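Local coordinates for protein purine phosphoribosyltransferase (Pyrococcus horikoshii, PDB 1VDM) that probably transfers the phosphoribosyl group of PRPP to a purine base, as a type I phosphoribosyltransferase, at residues Asp91-Gly96 with Ala120-Ser126. Residues are numbered along the deposited sequence; the frame is centred on the assembly and turned at random.
Sequences DVSDTG and AMKPWTS
Val92 lays CG2 against the methyl of Ala120 (CG2 to CB 3.9 Å), both on the sheet face that meets Ile140. Asp91-Gly96 (DVSDTG) belongs to the PRPP motif of type I phosphoribosyltransferases, the loop that in relatives holds the 5'-phosphate and ribose of PRPP, and probably does so here; it runs parallel to strand 120-121 and on beside the turn after it. Parallel bridges pair Val92 with Ala120 (CA-CA 4.6 Å) and Ser93 with Met121 (4.4 Å), and Phe134 continues the sheet beyond Met121. Three hydrogen bonds zip the strands: Ala120 N to Asp91 O 3.0 Å, Ser93 N to Ala120 O 2.9 Å, Lys122 N to Ser93 O 2.9 Å. Both segments then leave the sheet. Lys122-Thr125 forms a type I turn, closed by Thr125 N to Lys122 O at 3.0 Å, while Asp94, its CA-to-CB bond pointing away, brings its carboxylate back (chi1 t) to two donors: an extended Lys122 side chain (mttt) makes a salt bridge from NZ to Asp94 OD1, 2.9 Å, and the edge of the Trp124 ring donates NE1 to Asp94 OD2, 2.9 Å. At the Ser93 side chain, Thr125 OG1 donates to Ser93 OG (2.8 Å), which also bonds Val127 O. Gly96, with positive phi (88°), is the N-cap residue, just before helix 97-107; a CB there would clash with Ser126 OG, which bonds Glu100 of that helix. The last rung joins Ser126 N to Thr95 O at 3.0 Å.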
loop_
_atom_site.group_PDB
_atom_site.type_symbol
_atom_site.label_atom_id
_atom_site.label_comp_id
_atom_site.label_asym_id
_atom_site.label_seq_id
_atom_site.Cartn_x
_atom_site.Cartn_y
_atom_site.Cartn_z
ATOM N N ASP G 91 -36.865 -5.353 -12.065
ATOM C CA ASP G 91 -36.894 -4.752 -10.729
ATOM C C ASP G 91 -38.273 -4.836 -10.056
ATOM O O ASP G 91 -38.400 -5.084 -8.864
ATOM C CB ASP G 91 -36.392 -3.295 -10.795
ATOM C CG ASP G 91 -37.112 -2.508 -11.891
ATOM O OD1 ASP G 91 -37.771 -3.143 -12.717
ATOM O OD2 ASP G 91 -36.962 -1.287 -11.934
ATOM N N VAL G 92 -39.333 -4.586 -10.847
ATOM C CA VAL G 92 -40.668 -4.644 -10.260
ATOM C C VAL G 92 -41.761 -4.864 -11.309
ATOM O O VAL G 92 -41.687 -4.414 -12.443
ATOM C CB VAL G 92 -40.924 -3.334 -9.511
ATOM C CG1 VAL G 92 -40.923 -2.164 -10.493
ATOM C CG2 VAL G 92 -42.268 -3.391 -8.807
ATOM N N SER G 93 -42.790 -5.623 -10.890
ATOM C CA SER G 93 -43.923 -5.869 -11.772
ATOM C C SER G 93 -45.078 -4.921 -11.448
ATOM O O SER G 93 -45.871 -5.146 -10.543
ATOM C CB SER G 93 -44.370 -7.316 -11.549
ATOM O OG SER G 93 -45.091 -7.775 -12.692
ATOM N N ASP G 94 -45.141 -3.799 -12.195
ATOM C CA ASP G 94 -46.182 -2.820 -11.913
ATOM C C ASP G 94 -47.502 -3.186 -12.591
ATOM O O ASP G 94 -48.464 -3.601 -11.963
ATOM C CB ASP G 94 -45.718 -1.445 -12.388
ATOM C CG ASP G 94 -46.532 -0.386 -11.660
ATOM O OD1 ASP G 94 -46.052 0.744 -11.571
ATOM O OD2 ASP G 94 -47.624 -0.698 -11.191
ATOM N N THR G 95 -47.556 -2.978 -13.920
ATOM C CA THR G 95 -48.751 -3.385 -14.644
ATOM C C THR G 95 -48.569 -4.736 -15.334
ATOM O O THR G 95 -49.526 -5.421 -15.673
ATOM C CB THR G 95 -49.092 -2.308 -15.678
ATOM O OG1 THR G 95 -48.010 -2.188 -16.609
ATOM C CG2 THR G 95 -49.299 -0.961 -14.978
ATOM N N GLY G 96 -47.309 -5.118 -15.524
ATOM C CA GLY G 96 -46.998 -6.380 -16.172
ATOM C C GLY G 96 -46.924 -6.181 -17.666
ATOM O O GLY G 96 -46.774 -7.122 -18.448
ATOM N N ALA G 120 -39.705 -6.497 -6.516
ATOM C CA ALA G 120 -41.020 -6.179 -5.975
ATOM C C ALA G 120 -42.125 -6.281 -7.012
ATOM O O ALA G 120 -41.871 -6.367 -8.214
ATOM C CB ALA G 120 -41.010 -4.776 -5.383
ATOM N N MET G 121 -43.362 -6.278 -6.532
ATOM C CA MET G 121 -44.522 -6.341 -7.410
ATOM C C MET G 121 -45.643 -5.511 -6.815
ATOM O O MET G 121 -45.691 -5.279 -5.605
ATOM C CB MET G 121 -45.019 -7.780 -7.586
ATOM C CG MET G 121 -45.795 -8.326 -6.394
ATOM S SD MET G 121 -47.455 -8.953 -6.817
ATOM C CE MET G 121 -48.359 -8.468 -5.351
ATOM N N LYS G 122 -46.542 -5.060 -7.680
ATOM C CA LYS G 122 -47.686 -4.278 -7.245
ATOM C C LYS G 122 -48.937 -5.139 -7.443
ATOM O O LYS G 122 -49.089 -5.801 -8.473
ATOM C CB LYS G 122 -47.732 -2.967 -8.029
ATOM C CG LYS G 122 -46.618 -2.021 -7.588
ATOM C CD LYS G 122 -46.428 -0.857 -8.526
ATOM C CE LYS G 122 -45.499 0.177 -7.915
ATOM N NZ LYS G 122 -45.375 1.382 -8.774
ATOM N N PRO G 123 -49.835 -5.153 -6.442
ATOM C CA PRO G 123 -51.094 -5.907 -6.391
ATOM C C PRO G 123 -51.886 -6.123 -7.683
ATOM O O PRO G 123 -52.422 -7.207 -7.916
ATOM C CB PRO G 123 -51.905 -5.145 -5.348
ATOM C CG PRO G 123 -50.862 -4.679 -4.399
ATOM C CD PRO G 123 -49.769 -4.188 -5.328
ATOM N N TRP G 124 -51.952 -5.104 -8.524
ATOM C CA TRP G 124 -52.730 -5.194 -9.748
ATOM C C TRP G 124 -52.064 -5.775 -10.977
ATOM O O TRP G 124 -52.746 -6.092 -11.953
ATOM C CB TRP G 124 -53.242 -3.806 -10.115
ATOM C CG TRP G 124 -52.176 -2.775 -10.098
ATOM C CD1 TRP G 124 -51.222 -2.570 -11.046
ATOM C CD2 TRP G 124 -51.925 -1.821 -9.057
ATOM N NE1 TRP G 124 -50.389 -1.546 -10.665
ATOM C CE2 TRP G 124 -50.797 -1.068 -9.446
ATOM C CE3 TRP G 124 -52.543 -1.529 -7.832
ATOM C CZ2 TRP G 124 -50.272 -0.038 -8.654
ATOM C CZ3 TRP G 124 -52.022 -0.507 -7.044
ATOM C CH2 TRP G 124 -50.896 0.226 -7.460
ATOM N N THR G 125 -50.744 -5.916 -10.940
ATOM C CA THR G 125 -49.994 -6.447 -12.078
ATOM C C THR G 125 -50.685 -7.623 -12.778
ATOM O O THR G 125 -51.364 -8.431 -12.144
ATOM C CB THR G 125 -48.601 -6.915 -11.633
ATOM O OG1 THR G 125 -47.857 -7.341 -12.778
ATOM C CG2 THR G 125 -48.721 -8.077 -10.666
ATOM N N SER G 126 -50.504 -7.714 -14.091
ATOM C CA SER G 126 -51.092 -8.797 -14.862
ATOM C C SER G 126 -50.093 -9.948 -14.966
ATOM O O SER G 126 -50.367 -10.966 -15.601
ATOM C CB SER G 126 -51.464 -8.314 -16.265
ATOM O OG SER G 126 -50.305 -8.044 -17.036
#